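Local coordinates for putative lipoprotein YerB (PDB 2PSB), which is of unknown function but is a putative membrane-anchored lipoprotein of the DUF3048 family and interacts with PcrA, at residues E180-R185 with G263-T268; N230-E235 with G257-H262. All coordinates share one frame; numbering follows the deposited sequence.

Contact 1: E180-R185 with G263-T268; sequences ESYNVR and GNVIET
Gly263 meets Ser181 and Tyr182 where a tight β-hairpin turn abuts the loop leading into strand 183-187, one strand of a separate six-stranded antiparallel sheet. With both His262 and Gly263 in left-handed backbone conformations (phi 70° at Gly263), the turn fits type I'. Its tip is what reaches across: Ser181 and Gly263 bring their CA atoms to 3.7 Å, and Tyr182 N donates a hydrogen bond to Gly263 O. The donor lies in the carbonyl plane on a lone pair, although the N-H...O angle of 143° shows a bent bond; its modelled length of 2.5 Å is unusually short and therefore doubtful. The same carbonyl receives a CA-H...O contact from Ser181 CA at 3.4 Å.

Packing at Gly263 supports the absence of a side chain: a CB built there would lie 2.7 Å from Glu180 O, an evident clash. Tyr182 adds the apolar part. Its CG stands beside the backbone N and anti to the carbonyl carbon (chi1 -68°), near Gly263 O; the ring presents its edge to that oxygen, with CD2 3.3 Å away. Over one face of the ring comes Val265 CG1, 4.1 Å from CD2. One water then spans the backbones, donating to Tyr182 O at 2.6 Å and to Asn264 O, so both its protons are used.

Further out, Asn183 OD1 is hydrogen-bonded to Tyr201 N, and backbone bonds tie Asn183 to Ser307 and Val184 to Tyr199; the loop's exit is thereby held between strands 196-202 and 304-307. Arg185 curls back along its own strand, with Asn183 CB over one guanidinium face, toward the rim. In the plane of that group, Arg185 NH2 donates to Val184 O at 2.9 Å, approaching from above the carbonyl plane.

Contact 2: N230-E235 with G257-H262; sequences NIFIVE and GLLFQH
Ile233 and Phe260 meet at the apolar centre of an antiparallel β pairing, the two strand axes running at 178° and 4.7 Å apart. Ile233 CD1 touches the ring obliquely, 3.4 Å from Phe260 CE1. Phe260 CG, beside its backbone N (chi1 -57°), lies on the Ile233 side of CB, while Phe260 CB lies against Ile231 CB at 3.8 Å. Ile233 also packs on Leu258 CB, and Ile306 of strand 304-307 touches Phe260 on this face. An alanine in place of Phe260 would keep the CB contact with Ile231 but would probably open a gap beside Ile233 CD1 and Ile306, both deprived of the ring.

On the other face, Leu259 CD1 approaches Phe232 CB at 4.1 Å. Val234 CG2 stands over the centre of the Phe232 ring, and Leu258 O lies in plane at its edge.

Four backbone hydrogen bonds fix the register, two in each of the pairs Ile231–Phe260 and Ile233–Leu258; Phe260 N to Ile231 O is nearly straight, with an N-H...O angle of 174°. Phe232 bonds through its backbone to Trp294 and Asn296, placing strand 293-298 along the other side of strand 230-240. At the polar edge the side chains of Asn230 and Gln261 cross obliquely. At the opposite end Gly257 CA comes to 3.1 Å from Ile233 O, and a CB there would clash with that oxygen.

How the contacts relate
From the N terminus, the chain first passes 180-185 and goes through most strands of the six-stranded antiparallel sheet (304-307 comes later) before reaching 230-235. Contact 2 closes the shorter loop, when the chain returns as 257-262; contact 1 closes the longer one immediately afterwards, at 263-268, so contact 2 lies wholly within its span. The second segments of both contacts are successive strands of one hairpin, probably hydrogen-bonded from Leu259 N to Ile266 O at 2.9 Å. Phe260 is the shared side chain: its CE2 packs on Val265 CG2 at 3.6 Å and its CZ on Val184 CB at 3.7 Å, tying the six-stranded sheet to the hairpin and strand 230-240.

Contact 1: E180-R185 with G263-T268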
ATOM      1  N   GLU A 180       9.183  25.249   6.667  1.00 66.94           N
ATOM      2  CA  GLU A 180       8.228  25.219   5.558  1.00 65.98           C
ATOM      3  C   GLU A 180       7.119  24.180   5.760  1.00 64.14           C
ATOM      4  O   GLU A 180       7.183  23.362   6.682  1.00 64.14           O
ATOM      5  CB  GLU A 180       8.972  24.938   4.247  1.00 66.96           C
ATOM      6  CG  GLU A 180       9.925  26.052   3.788  1.00 68.26           C
ATOM      7  CD  GLU A 180      10.929  26.476   4.853  1.00 69.76           C
ATOM      8  OE1 GLU A 180      11.547  25.593   5.488  1.00 70.16           O
ATOM      9  OE2 GLU A 180      11.111  27.698   5.049  1.00 69.30           O
ATOM     10  N   SER A 181       6.097  24.219   4.903  1.00 61.21           N
ATOM     11  CA  SER A 181       4.985  23.270   4.995  1.00 58.20           C
ATOM     12  C   SER A 181       4.105  23.276   3.747  1.00 57.08           C
ATOM     13  O   SER A 181       3.343  24.216   3.516  1.00 56.59           O
ATOM     14  CB  SER A 181       4.123  23.572   6.227  1.00 58.22           C
ATOM     15  OG  SER A 181       3.068  22.636   6.359  1.00 56.32           O
ATOM     16  N   TYR A 182       4.212  22.213   2.952  1.00 54.88           N
ATOM     17  CA  TYR A 182       3.435  22.065   1.723  1.00 52.35           C
ATOM     18  C   TYR A 182       2.488  20.865   1.787  1.00 50.92           C
ATOM     19  O   TYR A 182       2.871  19.779   2.228  1.00 51.11           O
ATOM     20  CB  TYR A 182       4.373  21.893   0.527  1.00 52.75           C
ATOM     21  CG  TYR A 182       5.180  23.121   0.199  1.00 54.37           C
ATOM     22  CD1 TYR A 182       4.654  24.121  -0.612  1.00 54.28           C
ATOM     23  CD2 TYR A 182       6.464  23.295   0.717  1.00 54.92           C
ATOM     24  CE1 TYR A 182       5.383  25.265  -0.909  1.00 55.42           C
ATOM     25  CE2 TYR A 182       7.208  24.440   0.433  1.00 55.90           C
ATOM     26  CZ  TYR A 182       6.657  25.422  -0.384  1.00 56.18           C
ATOM     27  OH  TYR A 182       7.368  26.561  -0.679  1.00 54.73           O
ATOM     28  N   ASN A 183       1.252  21.069   1.344  1.00 48.23           N
ATOM     29  CA  ASN A 183       0.265  20.001   1.328  1.00 45.51           C
ATOM     30  C   ASN A 183       0.091  19.579  -0.124  1.00 44.45           C
ATOM     31  O   ASN A 183       0.461  20.317  -1.037  1.00 44.36           O
ATOM     32  CB  ASN A 183      -1.070  20.482   1.902  1.00 44.41           C
ATOM     33  CG  ASN A 183      -0.956  20.935   3.349  1.00 45.44           C
ATOM     34  OD1 ASN A 183      -0.277  20.303   4.156  1.00 43.60           O
ATOM     35  ND2 ASN A 183      -1.635  22.029   3.686  1.00 45.75           N
ATOM     36  N   VAL A 184      -0.468  18.394  -0.339  1.00 42.86           N
ATOM     37  CA  VAL A 184      -0.669  17.888  -1.688  1.00 42.16           C
ATOM     38  C   VAL A 184      -2.009  17.179  -1.874  1.00 43.50           C
ATOM     39  O   VAL A 184      -2.562  16.597  -0.938  1.00 42.11           O
ATOM     40  CB  VAL A 184       0.469  16.910  -2.085  1.00 42.42           C
ATOM     41  CG1 VAL A 184       0.549  15.768  -1.079  1.00 42.46           C
ATOM     42  CG2 VAL A 184       0.236  16.369  -3.485  1.00 42.06           C
ATOM     43  N   ARG A 185      -2.517  17.249  -3.101  1.00 43.82           N
ATOM     44  CA  ARG A 185      -3.769  16.618  -3.485  1.00 44.71           C
ATOM     45  C   ARG A 185      -3.509  15.755  -4.718  1.00 44.80           C
ATOM     46  O   ARG A 185      -2.657  16.080  -5.539  1.00 45.04           O
ATOM     47  CB  ARG A 185      -4.831  17.673  -3.818  1.00 46.31           C
ATOM     48  CG  ARG A 185      -5.407  18.411  -2.614  1.00 49.89           C
ATOM     49  CD  ARG A 185      -4.479  19.488  -2.077  1.00 53.29           C
ATOM     50  NE  ARG A 185      -5.034  20.108  -0.875  1.00 56.13           N
ATOM     51  CZ  ARG A 185      -4.913  19.610   0.352  1.00 55.16           C
ATOM     52  NH1 ARG A 185      -5.458  20.245   1.382  1.00 56.93           N
ATOM     53  NH2 ARG A 185      -4.226  18.495   0.554  1.00 54.01           N
ATOM     54  N   GLY A 263       6.699  18.576   5.661  1.00 43.45           N
ATOM     55  CA  GLY A 263       6.127  19.752   5.039  1.00 43.85           C
ATOM     56  C   GLY A 263       6.874  20.118   3.774  1.00 44.07           C
ATOM     57  O   GLY A 263       6.426  20.968   3.003  1.00 43.32           O
ATOM     58  N   ASN A 264       8.015  19.469   3.561  1.00 42.28           N
ATOM     59  CA  ASN A 264       8.826  19.720   2.376  1.00 42.98           C
ATOM     60  C   ASN A 264       8.323  18.947   1.171  1.00 42.43           C
ATOM     61  O   ASN A 264       7.579  17.984   1.301  1.00 41.77           O
ATOM     62  CB  ASN A 264      10.291  19.334   2.619  1.00 43.38           C
ATOM     63  CG  ASN A 264      11.034  20.352   3.452  1.00 45.28           C
ATOM     64  OD1 ASN A 264      10.617  20.692   4.557  1.00 45.62           O
ATOM     65  ND2 ASN A 264      12.150  20.842   2.927  1.00 46.76           N
ATOM     66  N   VAL A 265       8.747  19.393  -0.004  1.00 42.88           N
ATOM     67  CA  VAL A 265       8.401  18.759  -1.264  1.00 43.35           C
ATOM     68  C   VAL A 265       9.730  18.618  -1.997  1.00 44.48           C
ATOM     69  O   VAL A 265      10.613  19.467  -1.864  1.00 46.19           O
ATOM     70  CB  VAL A 265       7.429  19.629  -2.099  1.00 42.80           C
ATOM     71  CG1 VAL A 265       8.002  21.007  -2.301  1.00 43.05           C
ATOM     72  CG2 VAL A 265       7.164  18.971  -3.445  1.00 42.53           C
ATOM     73  N   ILE A 266       9.883  17.532  -2.747  1.00 44.34           N
ATOM     74  CA  ILE A 266      11.117  17.282  -3.477  1.00 41.12           C
ATOM     75  C   ILE A 266      10.774  16.689  -4.822  1.00 40.81           C
ATOM     76  O   ILE A 266      10.065  15.686  -4.896  1.00 42.26           O
ATOM     77  CB  ILE A 266      12.017  16.269  -2.741  1.00 39.01           C
ATOM     78  CG1 ILE A 266      12.337  16.771  -1.337  1.00 39.57           C
ATOM     79  CG2 ILE A 266      13.294  16.037  -3.532  1.00 36.64           C
ATOM     80  CD1 ILE A 266      13.085  15.763  -0.486  1.00 36.08           C
ATOM     81  N   GLU A 267      11.258  17.314  -5.887  1.00 40.25           N
ATOM     82  CA  GLU A 267      11.002  16.783  -7.216  1.00 41.72           C
ATOM     83  C   GLU A 267      11.985  15.645  -7.389  1.00 39.96           C
ATOM     84  O   GLU A 267      13.159  15.778  -7.057  1.00 39.88           O
ATOM     85  CB  GLU A 267      11.229  17.847  -8.289  1.00 43.12           C
ATOM     86  CG  GLU A 267       9.951  18.475  -8.813  1.00 46.57           C
ATOM     87  CD  GLU A 267      10.183  19.285 -10.079  1.00 50.38           C
ATOM     88  OE1 GLU A 267      10.682  20.431  -9.979  1.00 49.33           O
ATOM     89  OE2 GLU A 267       9.877  18.761 -11.175  1.00 50.29           O
ATOM     90  N   THR A 268      11.523  14.516  -7.900  1.00 39.01           N
ATOM     91  CA  THR A 268      12.439  13.400  -8.044  1.00 38.59           C
ATOM     92  C   THR A 268      12.095  12.451  -9.167  1.00 37.34           C
ATOM     93  O   THR A 268      11.128  12.646  -9.902  1.00 36.68           O
ATOM     94  CB  THR A 268      12.508  12.587  -6.731  1.00 38.42           C
ATOM     95  OG1 THR A 268      13.570  11.630  -6.820  1.00 45.72           O
ATOM     96  CG2 THR A 268      11.206  11.849  -6.490  1.00 34.41           C
TER
HETATM   97  O   HOH W   1       4.853  18.168   2.075  1.00 43.17           O

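Contact 2: N230-E235 with G257-H262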
ATOM      1  N   ASN A 230       5.787  10.085   5.219  1.00 31.82           N
ATOM      2  CA  ASN A 230       6.294  10.245   3.855  1.00 30.80           C
ATOM      3  C   ASN A 230       5.190  10.050   2.817  1.00 30.31           C
ATOM      4  O   ASN A 230       4.402   9.106   2.909  1.00 32.37           O
ATOM      5  CB  ASN A 230       7.419   9.232   3.532  1.00 31.44           C
ATOM      6  CG  ASN A 230       8.469   9.127   4.633  1.00 30.85           C
ATOM      7  OD1 ASN A 230       8.241   8.502   5.663  1.00 32.65           O
ATOM      8  ND2 ASN A 230       9.623   9.737   4.412  1.00 28.49           N
ATOM      9  N   ILE A 231       5.121  10.954   1.843  1.00 28.31           N
ATOM     10  CA  ILE A 231       4.155  10.832   0.766  1.00 27.76           C
ATOM     11  C   ILE A 231       5.036  10.740  -0.484  1.00 30.28           C
ATOM     12  O   ILE A 231       5.782  11.676  -0.820  1.00 30.55           O
ATOM     13  CB  ILE A 231       3.214  12.054   0.611  1.00 28.54           C
ATOM     14  CG1 ILE A 231       2.665  12.526   1.967  1.00 28.80           C
ATOM     15  CG2 ILE A 231       2.073  11.672  -0.328  1.00 26.33           C
ATOM     16  CD1 ILE A 231       1.859  11.503   2.747  1.00 27.69           C
ATOM     17  N   PHE A 232       4.937   9.609  -1.168  1.00 28.30           N
ATOM     18  CA  PHE A 232       5.732   9.342  -2.342  1.00 28.91           C
ATOM     19  C   PHE A 232       4.836   9.153  -3.563  1.00 31.31           C
ATOM     20  O   PHE A 232       4.213   8.096  -3.729  1.00 33.51           O
ATOM     21  CB  PHE A 232       6.566   8.089  -2.076  1.00 27.46           C
ATOM     22  CG  PHE A 232       7.562   7.772  -3.152  1.00 27.42           C
ATOM     23  CD1 PHE A 232       7.967   8.743  -4.068  1.00 24.72           C
ATOM     24  CD2 PHE A 232       8.137   6.505  -3.218  1.00 27.60           C
ATOM     25  CE1 PHE A 232       8.924   8.451  -5.029  1.00 25.57           C
ATOM     26  CE2 PHE A 232       9.098   6.207  -4.179  1.00 28.46           C
ATOM     27  CZ  PHE A 232       9.492   7.187  -5.085  1.00 26.72           C
ATOM     28  N   ILE A 233       4.772  10.179  -4.408  1.00 31.75           N
ATOM     29  CA  ILE A 233       3.942  10.134  -5.605  1.00 31.80           C
ATOM     30  C   ILE A 233       4.803   9.638  -6.748  1.00 31.91           C
ATOM     31  O   ILE A 233       5.800  10.259  -7.093  1.00 30.93           O
ATOM     32  CB  ILE A 233       3.351  11.545  -5.918  1.00 33.83           C
ATOM     33  CG1 ILE A 233       2.538  12.018  -4.709  1.00 33.41           C
ATOM     34  CG2 ILE A 233       2.473  11.504  -7.183  1.00 31.14           C
ATOM     35  CD1 ILE A 233       2.044  13.441  -4.792  1.00 38.60           C
ATOM     36  N   VAL A 234       4.416   8.499  -7.316  1.00 32.33           N
ATOM     37  CA  VAL A 234       5.162   7.880  -8.402  1.00 32.74           C
ATOM     38  C   VAL A 234       4.425   7.880  -9.744  1.00 34.81           C
ATOM     39  O   VAL A 234       3.259   7.500  -9.818  1.00 33.77           O
ATOM     40  CB  VAL A 234       5.546   6.432  -7.998  1.00 33.09           C
ATOM     41  CG1 VAL A 234       6.090   5.659  -9.180  1.00 33.47           C
ATOM     42  CG2 VAL A 234       6.592   6.479  -6.886  1.00 33.77           C
ATOM     43  N   GLU A 235       5.116   8.315 -10.799  1.00 36.33           N
ATOM     44  CA  GLU A 235       4.532   8.357 -12.140  1.00 35.83           C
ATOM     45  C   GLU A 235       4.958   7.140 -12.930  1.00 36.66           C
ATOM     46  O   GLU A 235       6.123   6.992 -13.280  1.00 37.38           O
ATOM     47  CB  GLU A 235       4.971   9.611 -12.898  1.00 36.05           C
ATOM     48  CG  GLU A 235       4.279   9.762 -14.256  1.00 36.43           C
ATOM     49  CD  GLU A 235       4.602  11.076 -14.951  1.00 38.48           C
ATOM     50  OE1 GLU A 235       5.747  11.247 -15.429  1.00 38.75           O
ATOM     51  OE2 GLU A 235       3.709  11.950 -15.013  1.00 33.97           O
ATOM     52  N   GLY A 257       8.797  11.518 -10.079  1.00 37.35           N
ATOM     53  CA  GLY A 257       7.906  11.518  -8.940  1.00 37.90           C
ATOM     54  C   GLY A 257       8.152  12.664  -7.987  1.00 36.90           C
ATOM     55  O   GLY A 257       9.064  13.458  -8.184  1.00 37.55           O
ATOM     56  N   LEU A 258       7.324  12.735  -6.951  1.00 36.53           N
ATOM     57  CA  LEU A 258       7.389  13.767  -5.928  1.00 34.26           C
ATOM     58  C   LEU A 258       7.485  13.130  -4.554  1.00 33.34           C
ATOM     59  O   LEU A 258       6.828  12.136  -4.274  1.00 34.20           O
ATOM     60  CB  LEU A 258       6.131  14.636  -5.983  1.00 34.01           C
ATOM     61  CG  LEU A 258       5.992  15.728  -7.047  1.00 35.23           C
ATOM     62  CD1 LEU A 258       6.912  15.494  -8.241  1.00 35.55           C
ATOM     63  CD2 LEU A 258       4.555  15.769  -7.467  1.00 32.51           C
ATOM     64  N   LEU A 259       8.285  13.726  -3.686  1.00 33.43           N
ATOM     65  CA  LEU A 259       8.456  13.208  -2.341  1.00 31.63           C
ATOM     66  C   LEU A 259       8.160  14.297  -1.319  1.00 32.66           C
ATOM     67  O   LEU A 259       8.805  15.345  -1.317  1.00 33.50           O
ATOM     68  CB  LEU A 259       9.885  12.694  -2.171  1.00 28.01           C
ATOM     69  CG  LEU A 259      10.221  12.026  -0.837  1.00 28.53           C
ATOM     70  CD1 LEU A 259       9.331  10.771  -0.609  1.00 24.89           C
ATOM     71  CD2 LEU A 259      11.691  11.645  -0.850  1.00 26.12           C
ATOM     72  N   PHE A 260       7.173  14.042  -0.460  1.00 33.55           N
ATOM     73  CA  PHE A 260       6.771  14.987   0.576  1.00 32.33           C
ATOM     74  C   PHE A 260       7.056  14.452   1.965  1.00 33.55           C
ATOM     75  O   PHE A 260       6.511  13.418   2.373  1.00 31.33           O
ATOM     76  CB  PHE A 260       5.275  15.294   0.507  1.00 32.40           C
ATOM     77  CG  PHE A 260       4.818  15.831  -0.810  1.00 33.45           C
ATOM     78  CD1 PHE A 260       4.686  14.993  -1.908  1.00 33.93           C
ATOM     79  CD2 PHE A 260       4.513  17.188  -0.952  1.00 34.46           C
ATOM     80  CE1 PHE A 260       4.253  15.491  -3.135  1.00 33.94           C
ATOM     81  CE2 PHE A 260       4.080  17.695  -2.173  1.00 33.40           C
ATOM     82  CZ  PHE A 260       3.950  16.846  -3.267  1.00 33.85           C
ATOM     83  N   GLN A 261       7.896  15.176   2.693  1.00 34.73           N
ATOM     84  CA  GLN A 261       8.257  14.814   4.053  1.00 37.98           C
ATOM     85  C   GLN A 261       8.582  16.105   4.807  1.00 39.99           C
ATOM     86  O   GLN A 261       9.165  17.027   4.240  1.00 42.20           O
ATOM     87  CB  GLN A 261       9.460  13.857   4.039  1.00 36.97           C
ATOM     88  CG  GLN A 261      10.371  14.048   2.848  1.00 37.16           C
ATOM     89  CD  GLN A 261      11.600  13.149   2.869  1.00 37.21           C
ATOM     90  OE1 GLN A 261      11.503  11.922   2.970  1.00 36.16           O
ATOM     91  NE2 GLN A 261      12.766  13.761   2.757  1.00 38.58           N
ATOM     92  N   HIS A 262       8.181  16.188   6.070  1.00 40.94           N
ATOM     93  CA  HIS A 262       8.439  17.380   6.875  1.00 42.44           C
ATOM     94  C   HIS A 262       7.890  18.654   6.237  1.00 43.33           C
ATOM     95  O   HIS A 262       8.537  19.697   6.262  1.00 44.37           O
ATOM     96  CB  HIS A 262       9.944  17.545   7.100  1.00 42.96           C
ATOM     97  CG  HIS A 262      10.530  16.516   8.013  1.00 45.47           C
ATOM     98  ND1 HIS A 262      11.858  16.156   7.971  1.00 45.68           N
ATOM     99  CD2 HIS A 262       9.970  15.774   8.998  1.00 46.17           C
ATOM    100  CE1 HIS A 262      12.093  15.235   8.890  1.00 46.84           C
ATOM    101  NE2 HIS A 262      10.962  14.985   9.527  1.00 47.27           N
TER